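Local structure of homoserine O-acetyltransferase (Bacillus anthracis str. 'Ames Ancestor', 3I1I) at residues K9-L14 and H103-G108; I25-G30 and A133-E138; Y120-P125 and S279-A284; F127-V132 and G158-Q163. The protein probably transfers an acetyl group from acetyl-CoA to the side-chain hydroxyl of homoserine, a step on the way to methionine, using an alpha/beta-hydrolase fold. All coordinates share one frame; numbering follows the deposited sequence.

Contact 1 (K9-L14 and H103-G108); sequences KEKFIL and HVITTG. With ACT (acetate ion), chain D.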
loop_
_atom_site.group_PDB
_atom_site.type_symbol
_atom_site.label_atom_id
_atom_site.label_comp_id
_atom_site.label_asym_id
_atom_site.label_seq_id
_atom_site.Cartn_x
_atom_site.Cartn_y
_atom_site.Cartn_z
ATOM N N LYS A 9 14.677 -11.754 -31.740
ATOM C CA LYS A 9 14.732 -10.461 -31.100
ATOM C C LYS A 9 15.612 -9.534 -31.926
ATOM O O LYS A 9 16.667 -9.936 -32.387
ATOM C CB LYS A 9 15.297 -10.594 -29.690
ATOM C CG LYS A 9 15.174 -9.326 -28.833
ATOM C CD LYS A 9 13.832 -9.219 -28.119
ATOM C CE LYS A 9 13.709 -7.879 -27.368
ATOM N NZ LYS A 9 12.717 -7.943 -26.273
ATOM N N GLU A 10 15.172 -8.305 -32.120
ATOM C CA GLU A 10 15.982 -7.282 -32.775
ATOM C C GLU A 10 16.215 -6.135 -31.810
ATOM O O GLU A 10 15.646 -6.085 -30.697
ATOM C CB GLU A 10 15.274 -6.707 -33.984
ATOM C CG GLU A 10 14.637 -7.712 -34.884
ATOM C CD GLU A 10 15.579 -8.285 -35.899
ATOM O OE1 GLU A 10 15.037 -8.978 -36.804
ATOM O OE2 GLU A 10 16.830 -8.072 -35.808
ATOM N N LYS A 11 17.016 -5.182 -32.271
ATOM C CA LYS A 11 17.432 -4.061 -31.451
ATOM C C LYS A 11 17.389 -2.771 -32.271
ATOM O O LYS A 11 17.891 -2.736 -33.378
ATOM C CB LYS A 11 18.848 -4.343 -30.951
ATOM C CG LYS A 11 19.526 -3.222 -30.218
ATOM C CD LYS A 11 20.855 -3.718 -29.610
ATOM C CE LYS A 11 21.671 -2.579 -28.982
ATOM N NZ LYS A 11 22.741 -3.006 -28.035
ATOM N N PHE A 12 16.784 -1.723 -31.731
ATOM C CA PHE A 12 16.783 -0.405 -32.339
ATOM C C PHE A 12 17.465 0.573 -31.397
ATOM O O PHE A 12 17.210 0.562 -30.193
ATOM C CB PHE A 12 15.356 0.040 -32.605
ATOM C CG PHE A 12 15.241 1.435 -33.181
ATOM C CD1 PHE A 12 15.726 1.714 -34.452
ATOM C CD2 PHE A 12 14.645 2.463 -32.457
ATOM C CE1 PHE A 12 15.622 2.989 -34.994
ATOM C CE2 PHE A 12 14.497 3.734 -32.994
ATOM C CZ PHE A 12 15.002 4.000 -34.282
ATOM N N ILE A 13 18.334 1.411 -31.947
ATOM C CA ILE A 13 19.133 2.376 -31.188
ATOM C C ILE A 13 18.885 3.781 -31.672
ATOM O O ILE A 13 18.669 3.993 -32.856
ATOM C CB ILE A 13 20.634 2.081 -31.391
ATOM C CG1 ILE A 13 21.118 1.119 -30.310
ATOM C CG2 ILE A 13 21.504 3.358 -31.442
ATOM C CD1 ILE A 13 21.345 -0.264 -30.837
ATOM N N LEU A 14 18.884 4.730 -30.745
ATOM C CA LEU A 14 18.987 6.149 -31.077
ATOM C C LEU A 14 20.173 6.713 -30.306
ATOM O O LEU A 14 20.353 6.461 -29.121
ATOM C CB LEU A 14 17.718 6.901 -30.758
ATOM C CG LEU A 14 16.483 6.517 -31.594
ATOM C CD1 LEU A 14 15.203 7.004 -30.891
ATOM C CD2 LEU A 14 16.531 7.079 -33.038
ATOM N N HIS A 103 16.370 -11.483 -22.672
ATOM C CA HIS A 103 15.695 -11.126 -23.907
ATOM C C HIS A 103 15.224 -9.669 -23.980
ATOM O O HIS A 103 14.657 -9.279 -25.003
ATOM C CB HIS A 103 14.453 -11.975 -24.078
ATOM C CG HIS A 103 14.739 -13.416 -24.292
ATOM N ND1 HIS A 103 15.429 -13.882 -25.394
ATOM C CD2 HIS A 103 14.441 -14.499 -23.541
ATOM C CE1 HIS A 103 15.523 -15.194 -25.316
ATOM N NE2 HIS A 103 14.923 -15.593 -24.209
ATOM N N VAL A 104 15.400 -8.881 -22.919
ATOM C CA VAL A 104 14.823 -7.536 -22.858
ATOM C C VAL A 104 15.867 -6.512 -23.221
ATOM O O VAL A 104 16.973 -6.553 -22.712
ATOM C CB VAL A 104 14.276 -7.293 -21.438
ATOM C CG1 VAL A 104 14.027 -5.789 -21.140
ATOM C CG2 VAL A 104 13.031 -8.187 -21.200
ATOM N N ILE A 105 15.556 -5.586 -24.107
ATOM C CA ILE A 105 16.506 -4.518 -24.426
ATOM C C ILE A 105 15.828 -3.166 -24.198
ATOM O O ILE A 105 14.886 -2.805 -24.902
ATOM C CB ILE A 105 17.026 -4.631 -25.913
ATOM C CG1 ILE A 105 17.738 -5.984 -26.123
ATOM C CG2 ILE A 105 17.939 -3.452 -26.272
ATOM C CD1 ILE A 105 17.692 -6.514 -27.575
ATOM N N THR A 106 16.317 -2.429 -23.204
ATOM C CA THR A 106 15.619 -1.251 -22.697
ATOM C C THR A 106 16.633 -0.193 -22.301
ATOM O O THR A 106 17.819 -0.492 -22.202
ATOM C CB THR A 106 14.764 -1.599 -21.448
ATOM O OG1 THR A 106 13.793 -0.571 -21.242
ATOM C CG2 THR A 106 15.619 -1.747 -20.179
ATOM N N THR A 107 16.155 1.025 -22.092
ATOM C CA THR A 107 16.941 2.046 -21.413
ATOM C C THR A 107 16.204 2.513 -20.172
ATOM O O THR A 107 15.027 2.806 -20.231
ATOM C CB THR A 107 17.226 3.250 -22.329
ATOM O OG1 THR A 107 17.800 2.762 -23.542
ATOM C CG2 THR A 107 18.191 4.233 -21.654
ATOM N N GLY A 108 16.915 2.551 -19.052
ATOM C CA GLY A 108 16.328 2.826 -17.750
ATOM C C GLY A 108 17.373 3.037 -16.659
ATOM O O GLY A 108 18.571 3.221 -16.950
HETATM C C ACT D . 21.909 2.766 -23.493
HETATM O O ACT D . 22.500 3.591 -22.739
HETATM O OXT ACT D . 21.101 1.993 -22.909
HETATM C CH3 ACT D . 22.143 2.704 -24.986
#

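Contact 2 (I25-G30 and A133-E138); sequences IPVQMG and ARMQCE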
loop_
_atom_site.group_PDB
_atom_site.type_symbol
_atom_site.label_atom_id
_atom_site.label_comp_id
_atom_site.label_asym_id
_atom_site.label_seq_id
_atom_site.Cartn_x
_atom_site.Cartn_y
_atom_site.Cartn_z
ATOM N N ILE A 25 19.306 11.830 -24.034
ATOM C CA ILE A 25 20.260 10.769 -23.763
ATOM C C ILE A 25 20.165 9.748 -24.899
ATOM O O ILE A 25 19.190 9.748 -25.643
ATOM C CB ILE A 25 19.993 10.081 -22.366
ATOM C CG1 ILE A 25 18.560 9.517 -22.287
ATOM C CG2 ILE A 25 20.226 11.048 -21.227
ATOM C CD1 ILE A 25 18.357 8.394 -21.258
ATOM N N PRO A 26 21.202 8.923 -25.083
ATOM C CA PRO A 26 21.063 7.748 -25.952
ATOM C C PRO A 26 20.071 6.715 -25.378
ATOM O O PRO A 26 20.048 6.462 -24.166
ATOM C CB PRO A 26 22.492 7.136 -25.993
ATOM C CG PRO A 26 23.410 8.189 -25.479
ATOM C CD PRO A 26 22.593 9.122 -24.619
ATOM N N VAL A 27 19.312 6.091 -26.268
ATOM C CA VAL A 27 18.357 5.057 -25.889
ATOM C C VAL A 27 18.441 3.872 -26.853
ATOM O O VAL A 27 18.846 4.030 -28.000
ATOM C CB VAL A 27 16.906 5.617 -25.928
ATOM C CG1 VAL A 27 16.741 6.814 -24.951
ATOM C CG2 VAL A 27 16.571 6.029 -27.302
ATOM N N GLN A 28 18.046 2.701 -26.372
ATOM C CA GLN A 28 17.869 1.509 -27.198
ATOM C C GLN A 28 16.516 0.898 -26.849
ATOM O O GLN A 28 15.956 1.171 -25.801
ATOM C CB GLN A 28 18.954 0.484 -26.924
ATOM C CG GLN A 28 19.092 0.166 -25.426
ATOM C CD GLN A 28 20.098 -0.929 -25.097
ATOM O OE1 GLN A 28 20.942 -1.279 -25.913
ATOM N NE2 GLN A 28 19.978 -1.496 -23.886
HETATM N N MSE A 29 16.038 0.026 -27.724
HETATM C CA MSE A 29 14.719 -0.522 -27.638
HETATM C C MSE A 29 14.679 -1.868 -28.340
HETATM O O MSE A 29 14.883 -1.952 -29.540
HETATM C CB MSE A 29 13.743 0.440 -28.300
HETATM C CG MSE A 29 12.274 0.106 -28.060
HETATM SE SE MSE A 29 11.131 1.312 -29.090
HETATM C CE MSE A 29 9.963 1.891 -27.729
ATOM N N GLY A 30 14.382 -2.929 -27.609
ATOM C CA GLY A 30 14.246 -4.224 -28.254
ATOM C C GLY A 30 12.954 -4.290 -29.019
ATOM O O GLY A 30 12.043 -3.571 -28.713
ATOM N N ALA A 133 5.858 6.171 -27.504
ATOM C CA ALA A 133 5.250 6.328 -28.804
ATOM C C ALA A 133 6.228 7.084 -29.757
ATOM O O ALA A 133 6.366 6.715 -30.920
ATOM C CB ALA A 133 3.902 7.073 -28.662
ATOM N N ARG A 134 6.926 8.105 -29.267
ATOM C CA ARG A 134 7.870 8.827 -30.130
ATOM C C ARG A 134 9.041 7.931 -30.560
ATOM O O ARG A 134 9.446 7.962 -31.718
ATOM C CB ARG A 134 8.400 10.094 -29.473
ATOM C CG ARG A 134 7.286 11.076 -29.014
ATOM C CD ARG A 134 7.507 12.409 -29.646
ATOM N NE ARG A 134 6.596 13.479 -29.201
ATOM C CZ ARG A 134 5.520 13.906 -29.874
ATOM N NH1 ARG A 134 5.133 13.345 -31.038
ATOM N NH2 ARG A 134 4.813 14.904 -29.363
HETATM N N MSE A 135 9.543 7.102 -29.648
HETATM C CA MSE A 135 10.587 6.187 -30.006
HETATM C C MSE A 135 10.105 5.152 -31.010
HETATM O O MSE A 135 10.751 4.955 -32.016
HETATM C CB MSE A 135 11.155 5.514 -28.787
HETATM C CG MSE A 135 12.063 6.438 -28.016
HETATM SE SE MSE A 135 12.453 5.653 -26.284
HETATM C CE MSE A 135 13.190 3.932 -26.909
ATOM N N GLN A 136 8.965 4.518 -30.753
ATOM C CA GLN A 136 8.402 3.553 -31.675
ATOM C C GLN A 136 8.232 4.125 -33.101
ATOM O O GLN A 136 8.502 3.456 -34.095
ATOM C CB GLN A 136 7.043 3.117 -31.172
ATOM C CG GLN A 136 7.075 2.176 -29.966
ATOM C CD GLN A 136 5.664 1.884 -29.481
ATOM O OE1 GLN A 136 4.776 2.746 -29.553
ATOM N NE2 GLN A 136 5.437 0.662 -29.042
ATOM N N CYS A 137 7.769 5.366 -33.174
ATOM C CA CYS A 137 7.571 6.019 -34.425
ATOM C C CYS A 137 8.877 6.185 -35.221
ATOM O O CYS A 137 8.870 6.036 -36.449
ATOM C CB CYS A 137 6.936 7.376 -34.191
ATOM S SG CYS A 137 6.443 8.140 -35.705
ATOM N N GLU A 138 9.986 6.474 -34.534
ATOM C CA GLU A 138 11.277 6.555 -35.211
ATOM C C GLU A 138 11.610 5.236 -35.829
ATOM O O GLU A 138 12.120 5.186 -36.953
ATOM C CB GLU A 138 12.423 6.874 -34.276
ATOM C CG GLU A 138 12.252 8.135 -33.516
ATOM C CD GLU A 138 12.733 9.310 -34.272
ATOM O OE1 GLU A 138 13.757 9.883 -33.805
ATOM O OE2 GLU A 138 12.088 9.657 -35.305
#

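Contact 3 (Y120-P125 and S279-A284); sequences YAMDFP and SWMYTA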
loop_
_atom_site.group_PDB
_atom_site.type_symbol
_atom_site.label_atom_id
_atom_site.label_comp_id
_atom_site.label_asym_id
_atom_site.label_seq_id
_atom_site.Cartn_x
_atom_site.Cartn_y
_atom_site.Cartn_z
ATOM N N TYR A 120 22.450 5.226 -14.271
ATOM C CA TYR A 120 21.636 6.425 -14.122
ATOM C C TYR A 120 20.990 6.494 -12.735
ATOM O O TYR A 120 20.938 7.561 -12.115
ATOM C CB TYR A 120 20.524 6.444 -15.172
ATOM C CG TYR A 120 20.962 6.874 -16.553
ATOM C CD1 TYR A 120 21.161 8.213 -16.842
ATOM C CD2 TYR A 120 21.138 5.958 -17.575
ATOM C CE1 TYR A 120 21.553 8.627 -18.088
ATOM C CE2 TYR A 120 21.529 6.368 -18.831
ATOM C CZ TYR A 120 21.731 7.711 -19.075
ATOM O OH TYR A 120 22.091 8.161 -20.314
ATOM N N ALA A 121 20.485 5.355 -12.265
ATOM C CA ALA A 121 19.735 5.315 -11.025
ATOM C C ALA A 121 18.647 6.400 -11.049
ATOM O O ALA A 121 18.006 6.598 -12.083
ATOM C CB ALA A 121 20.688 5.444 -9.820
HETATM N N MSE A 122 18.455 7.123 -9.947
HETATM C CA MSE A 122 17.443 8.190 -9.884
HETATM C C MSE A 122 17.791 9.437 -10.696
HETATM O O MSE A 122 16.957 10.363 -10.810
HETATM C CB MSE A 122 17.118 8.570 -8.437
HETATM C CG MSE A 122 16.569 7.417 -7.614
HETATM SE SE MSE A 122 15.091 6.423 -8.478
HETATM C CE MSE A 122 13.855 7.910 -8.714
ATOM N N ASP A 123 18.975 9.466 -11.305
ATOM C CA ASP A 123 19.240 10.471 -12.325
ATOM C C ASP A 123 18.558 10.140 -13.666
ATOM O O ASP A 123 18.586 10.958 -14.587
ATOM C CB ASP A 123 20.747 10.688 -12.520
ATOM C CG ASP A 123 21.056 11.832 -13.504
ATOM O OD1 ASP A 123 20.512 12.939 -13.320
ATOM O OD2 ASP A 123 21.802 11.605 -14.489
ATOM N N PHE A 124 17.926 8.969 -13.797
ATOM C CA PHE A 124 17.202 8.705 -15.043
ATOM C C PHE A 124 16.045 9.684 -15.229
ATOM O O PHE A 124 15.388 10.058 -14.270
ATOM C CB PHE A 124 16.698 7.269 -15.131
ATOM C CG PHE A 124 16.331 6.864 -16.526
ATOM C CD1 PHE A 124 17.318 6.469 -17.418
ATOM C CD2 PHE A 124 15.022 6.937 -16.960
ATOM C CE1 PHE A 124 17.011 6.119 -18.715
ATOM C CE2 PHE A 124 14.694 6.588 -18.258
ATOM C CZ PHE A 124 15.691 6.187 -19.149
ATOM N N PRO A 125 15.797 10.122 -16.468
ATOM C CA PRO A 125 14.720 11.091 -16.616
ATOM C C PRO A 125 13.348 10.460 -16.509
ATOM O O PRO A 125 13.169 9.303 -16.853
ATOM C CB PRO A 125 14.904 11.628 -18.035
ATOM C CG PRO A 125 15.641 10.568 -18.755
ATOM C CD PRO A 125 16.519 9.898 -17.731
ATOM N N SER A 279 13.190 0.634 -11.755
ATOM C CA SER A 279 12.480 0.516 -12.989
ATOM C C SER A 279 10.964 0.517 -12.718
ATOM O O SER A 279 10.169 1.184 -13.415
ATOM C CB SER A 279 12.888 -0.760 -13.726
ATOM O OG SER A 279 14.183 -0.621 -14.284
ATOM N N TRP A 280 10.584 -0.242 -11.702
ATOM C CA TRP A 280 9.198 -0.313 -11.292
ATOM C C TRP A 280 8.694 1.079 -10.929
ATOM O O TRP A 280 7.632 1.451 -11.357
ATOM C CB TRP A 280 9.039 -1.266 -10.096
ATOM C CG TRP A 280 7.611 -1.526 -9.777
ATOM C CD1 TRP A 280 6.722 -0.677 -9.149
ATOM C CD2 TRP A 280 6.892 -2.694 -10.108
ATOM N NE1 TRP A 280 5.487 -1.270 -9.070
ATOM C CE2 TRP A 280 5.564 -2.513 -9.649
ATOM C CE3 TRP A 280 7.241 -3.893 -10.734
ATOM C CZ2 TRP A 280 4.583 -3.481 -9.809
ATOM C CZ3 TRP A 280 6.257 -4.862 -10.914
ATOM C CH2 TRP A 280 4.944 -4.656 -10.433
HETATM N N MSE A 281 9.469 1.842 -10.166
HETATM C CA MSE A 281 9.052 3.192 -9.796
HETATM C C MSE A 281 8.808 4.071 -11.040
HETATM O O MSE A 281 7.781 4.759 -11.100
HETATM C CB MSE A 281 10.087 3.936 -8.929
HETATM C CG MSE A 281 10.401 3.373 -7.566
HETATM SE SE MSE A 281 11.668 4.628 -6.649
HETATM C CE MSE A 281 11.315 6.209 -7.586
ATOM N N TYR A 282 9.768 4.100 -11.974
ATOM C CA TYR A 282 9.661 4.981 -13.160
ATOM C C TYR A 282 8.444 4.635 -14.002
ATOM O O TYR A 282 7.728 5.539 -14.472
ATOM C CB TYR A 282 10.909 4.931 -14.026
ATOM C CG TYR A 282 11.966 5.893 -13.580
ATOM C CD1 TYR A 282 12.847 5.556 -12.581
ATOM C CD2 TYR A 282 12.085 7.161 -14.148
ATOM C CE1 TYR A 282 13.812 6.442 -12.149
ATOM C CE2 TYR A 282 13.069 8.045 -13.719
ATOM C CZ TYR A 282 13.918 7.669 -12.718
ATOM O OH TYR A 282 14.900 8.493 -12.246
ATOM N N THR A 283 8.180 3.333 -14.123
ATOM C CA THR A 283 7.032 2.845 -14.896
ATOM C C THR A 283 5.746 3.196 -14.140
ATOM O O THR A 283 4.805 3.682 -14.756
ATOM C CB THR A 283 7.141 1.332 -15.144
ATOM O OG1 THR A 283 8.374 1.078 -15.793
ATOM C CG2 THR A 283 5.996 0.804 -16.037
ATOM N N ALA A 284 5.719 3.002 -12.810
ATOM C CA ALA A 284 4.566 3.466 -11.994
ATOM C C ALA A 284 4.356 4.980 -12.171
ATOM O O ALA A 284 3.218 5.453 -12.329
ATOM C CB ALA A 284 4.702 3.079 -10.506
#

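Contact 4 (F127-V132 and G158-Q163); sequences FTFLDV and GMIAQQ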
loop_
_atom_site.group_PDB
_atom_site.type_symbol
_atom_site.label_atom_id
_atom_site.label_comp_id
_atom_site.label_asym_id
_atom_site.label_seq_id
_atom_site.Cartn_x
_atom_site.Cartn_y
_atom_site.Cartn_z
ATOM N N PHE A 127 9.920 9.534 -17.751
ATOM C CA PHE A 127 9.317 9.263 -19.033
ATOM C C PHE A 127 7.806 9.097 -18.942
ATOM O O PHE A 127 7.278 8.706 -17.901
ATOM C CB PHE A 127 9.949 8.009 -19.674
ATOM C CG PHE A 127 9.327 6.695 -19.238
ATOM C CD1 PHE A 127 8.381 6.081 -20.027
ATOM C CD2 PHE A 127 9.718 6.076 -18.053
ATOM C CE1 PHE A 127 7.821 4.876 -19.662
ATOM C CE2 PHE A 127 9.162 4.873 -17.653
ATOM C CZ PHE A 127 8.203 4.266 -18.455
ATOM N N THR A 128 7.148 9.358 -20.075
ATOM C CA THR A 128 5.740 9.122 -20.259
ATOM C C THR A 128 5.529 8.128 -21.393
ATOM O O THR A 128 6.459 7.761 -22.114
ATOM C CB THR A 128 5.032 10.405 -20.665
ATOM O OG1 THR A 128 5.431 10.780 -22.002
ATOM C CG2 THR A 128 5.361 11.502 -19.671
ATOM N N PHE A 129 4.296 7.700 -21.565
ATOM C CA PHE A 129 3.977 6.791 -22.646
ATOM C C PHE A 129 3.964 7.483 -23.969
ATOM O O PHE A 129 3.989 6.837 -24.998
ATOM C CB PHE A 129 2.684 6.011 -22.357
ATOM C CG PHE A 129 2.849 5.040 -21.197
ATOM C CD1 PHE A 129 3.805 4.016 -21.265
ATOM C CD2 PHE A 129 2.119 5.185 -20.031
ATOM C CE1 PHE A 129 4.017 3.154 -20.196
ATOM C CE2 PHE A 129 2.333 4.320 -18.958
ATOM C CZ PHE A 129 3.297 3.308 -19.043
ATOM N N LEU A 130 3.981 8.812 -23.961
ATOM C CA LEU A 130 4.212 9.548 -25.195
ATOM C C LEU A 130 5.682 9.396 -25.638
ATOM O O LEU A 130 5.951 9.219 -26.846
ATOM C CB LEU A 130 3.793 10.984 -25.066
ATOM C CG LEU A 130 4.086 11.899 -26.254
ATOM C CD1 LEU A 130 3.619 11.289 -27.568
ATOM C CD2 LEU A 130 3.431 13.294 -25.965
ATOM N N ASP A 131 6.616 9.398 -24.683
ATOM C CA ASP A 131 8.032 9.130 -25.020
ATOM C C ASP A 131 8.192 7.791 -25.713
ATOM O O ASP A 131 8.904 7.704 -26.712
ATOM C CB ASP A 131 8.917 9.175 -23.801
ATOM C CG ASP A 131 9.105 10.586 -23.278
ATOM O OD1 ASP A 131 9.500 11.436 -24.093
ATOM O OD2 ASP A 131 8.855 10.853 -22.075
ATOM N N VAL A 132 7.464 6.772 -25.241
ATOM C CA VAL A 132 7.529 5.463 -25.850
ATOM C C VAL A 132 6.968 5.477 -27.305
ATOM O O VAL A 132 7.564 4.887 -28.219
ATOM C CB VAL A 132 6.866 4.373 -24.968
ATOM C CG1 VAL A 132 6.737 3.057 -25.737
ATOM C CG2 VAL A 132 7.661 4.190 -23.614
ATOM N N GLY A 158 -2.305 0.038 -24.059
ATOM C CA GLY A 158 -3.343 0.900 -24.601
ATOM C C GLY A 158 -3.098 2.399 -24.414
ATOM O O GLY A 158 -3.617 3.210 -25.163
HETATM N N MSE A 159 -2.334 2.761 -23.397
HETATM C CA MSE A 159 -1.964 4.151 -23.157
HETATM C C MSE A 159 -1.037 4.639 -24.262
HETATM O O MSE A 159 -1.220 5.730 -24.782
HETATM C CB MSE A 159 -1.276 4.307 -21.799
HETATM C CG MSE A 159 -2.225 4.007 -20.631
HETATM SE SE MSE A 159 -1.391 3.978 -18.868
HETATM C CE MSE A 159 -2.996 3.491 -17.934
ATOM N N ILE A 160 -0.049 3.811 -24.611
ATOM C CA ILE A 160 0.824 4.084 -25.708
ATOM C C ILE A 160 0.015 4.162 -27.009
ATOM O O ILE A 160 0.192 5.091 -27.817
ATOM C CB ILE A 160 1.921 3.027 -25.834
ATOM C CG1 ILE A 160 2.809 3.034 -24.588
ATOM C CG2 ILE A 160 2.743 3.255 -27.101
ATOM C CD1 ILE A 160 3.353 1.611 -24.160
ATOM N N ALA A 161 -0.910 3.240 -27.197
ATOM C CA ALA A 161 -1.685 3.249 -28.444
ATOM C C ALA A 161 -2.489 4.534 -28.533
ATOM O O ALA A 161 -2.709 5.070 -29.624
ATOM C CB ALA A 161 -2.594 2.046 -28.537
ATOM N N GLN A 162 -2.956 5.026 -27.387
ATOM C CA GLN A 162 -3.775 6.214 -27.431
ATOM C C GLN A 162 -2.905 7.416 -27.768
ATOM O O GLN A 162 -3.344 8.305 -28.468
ATOM C CB GLN A 162 -4.520 6.435 -26.119
ATOM C CG GLN A 162 -5.732 5.559 -25.950
ATOM C CD GLN A 162 -6.257 5.606 -24.515
ATOM O OE1 GLN A 162 -7.217 6.303 -24.235
ATOM N NE2 GLN A 162 -5.601 4.879 -23.605
ATOM N N GLN A 163 -1.681 7.429 -27.271
ATOM C CA GLN A 163 -0.751 8.520 -27.573
ATOM C C GLN A 163 -0.409 8.552 -29.078
ATOM O O GLN A 163 -0.379 9.613 -29.694
ATOM C CB GLN A 163 0.491 8.407 -26.695
ATOM C CG GLN A 163 0.241 8.712 -25.214
ATOM C CD GLN A 163 -0.002 10.198 -24.960
ATOM O OE1 GLN A 163 -0.324 10.957 -25.881
ATOM N NE2 GLN A 163 0.159 10.624 -23.704
#

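Contact 1 (K9-L14 and H103-G108)
Residues 9-14 enter strand 10-18, outermost in the sheet of this chain, while 103-108, an irregular loop, runs alongside in roughly the same direction, with the CA of Lys9 7.3 Å from that of His103 and the CA of Lys11 7.1 Å from that of Ile105. Lys9 carries the polar half of the contact. Its CG stands anti to the backbone N, and a bend at chi2 (86°) turns an otherwise extended chain toward the loop, so that Lys9 NZ donates to His103 O at 2.7 Å. The ammonium lies in the plane of that carbonyl, with a C=O...N angle of 152°. The same NZ forms a salt bridge with Asp92 and a hydrogen bond with Ser55; a long, multiply donating cation suits this spot. Ile105 supplies the apolar half, sliding past Lys9 in the opposite sense. Ile105 CD1 rests 4.0 Å from Lys9 CG, 3.8 Å from Glu10 O and 4.2 Å from Lys11 CB; isoleucine suits the place because this methyl lies against aliphatic parts of both lysines. The amine of Lys11 goes instead to His170 of the second subunit. Farther along, Thr107 OG1 accepts a hydrogen bond from Gln28 N and lies near an acetate ion, a weak association at best. Strand 24-34 pairs with strand 10-18 and also hydrogen-bonds to the loop, while Phe12 packs against helix 129-142.

Contact 2 (I25-G30 and A133-E138)
Strand 25-30 and helix 133-138 cross at -74°, their axes 10.1 Å apart at the closest, so that the helix lies steeply across this strand; Met29 and Met135 have the nearest CA atoms. Both methionines are modelled as selenomethionine. Met135 reaches down from the helix and bends at chi3 (56°), which brings its CE into the middle of the interface. There Met135 CE meets Val27 CG2 tip to tip at 4.0 Å and lies 3.8 Å from Met29 CB. Met135 CE also passes 4.1 Å from the backbone Gln28 O. Met29 answers from the strand: extended through chi1 and chi2, then turned at chi3 (-129°), it crosses Met135 obliquely, so that Met29 CE touches Gln136 CG at 3.7 Å. Gln136 gives this contact its aliphatic part. Gln28 projects from the other side of the strand, where Gln28 NE2 donates to Thr106 O. No hydrogen bond joins the two segments, so the cohesion is dispersive: two flexible, polarisable chains, with Val27 beside them, make the contact, and Gln136, the glutamine that faces the interface, has its buried amide satisfied by Trp164 through OE1 and Thr91 through NE2.

Contact 3 (Y120-P125 and S279-A284)
A T-shaped aromatic pair and a Met-aromatic contact meet on one side chain, Tyr282, which projects from helix 277-289 into the loop before helix 129-142. The helix belongs to the largely helical region between strands 174-178 and 309-313, the place where alpha/beta hydrolases commonly insert a cap. From CB, chi1 (-86°) sends the ring toward the loop, and its two sides find different company. On one side, CD2 and CE2 come up to the loop backbone, with Tyr282 CE2 3.4 Å from Pro125 O. On the other, Tyr282 CE1 meets the CE of Met122 at 3.7 Å, the selenium of this selenomethionine standing obliquely to the Tyr282 ring, 5.2 Å from its centroid. Over one face comes the edge of Phe124, led by CD2, the planes of the Phe124 and Tyr282 rings at 86° and their centroids 5.6 Å apart. CZ lies against Phe124 CB. At the tip, Tyr282 OH donates to Phe124 O at 2.6 Å, arriving 28° above the carbonyl plane. Tyrosine suits the place because its ring offers apolar surface to Phe124 and Met122 while its hydroxyl satisfies a loop carbonyl. The receiving turn is itself braced by Phe124 N donating to Ala121 O at 2.9 Å, and Phe124 packs beyond it on Ile25 of strand 24-34. Val254 of the third subunit packs against Met122, Met281 and Tyr282. Beside the ring, Met122 and Met281 cross at about a right angle, their CE methyls only 3.3 Å apart.

Contact 4 (F127-V132 and G158-Q163)
Phe129 heads a helix that opens with a capping box, and its ring packs into helix 156-167, which follows the probable nucleophile elbow of the alpha/beta-hydrolase fold. Phe129 CD1 meets Ile160 CG1 at 3.6 Å, the two side chains crossing at about a right angle, and Phe129 CE2 lies 3.7 Å from the selenium of Met159, a selenomethionine in an oblique Met-aromatic contact. Ile160 CD1 also reaches Val132 CG1 at 4.0 Å. The CA atoms of Phe129 and Ile160 are 5.2 Å apart, so the chains must pass beside the backbones, and the ring of Phe129 is flat enough to lie between Met159 and Ile160. Gln163, bent at chi2, lays its amide along Leu130, with Gln163 CD 3.9 Å from Leu130 CB. From a third helix, 277-289, Ala286 and Val287 also touch Phe129. The cap fixes where the first helix starts: Thr128 OG1, at the N-cap, accepts from Asp131 N at 3.2 Å and more weakly from Leu130 N. Asp131 is secured through OD1, which accepts from Glu20 N and pairs with Tyr17 OH. Asp131 OD2 closes the box, accepting from Thr128 N at 3.0 Å through its anti lone pair, with an N-H...O angle of 166°.

Strand 24-34 and helix 129-142 tie the four contacts together. Contacts 1 and 2 are closest, with centres 9 Å apart, and a backbone hydrogen bond joins them, Gly30 N to Ile105 O at 2.8 Å. Contacts 2 and 4 use successive parts of the same helix, their centres 12 Å apart, and meet where Gln136 OE1 lies 3.2 Å from Ile160 CG2. Contact 3 leans on contact 1, Phe124 CE1 lying 3.5 Å from Gly108 CA, and on contact 4, Tyr282 O lying 3.6 Å from Phe127 CE2. Contact 4 is nearest the probable catalytic centre: Ile160 touches the elbow of Ser155, which with His351 and Asp318 has the geometry of a catalytic triad.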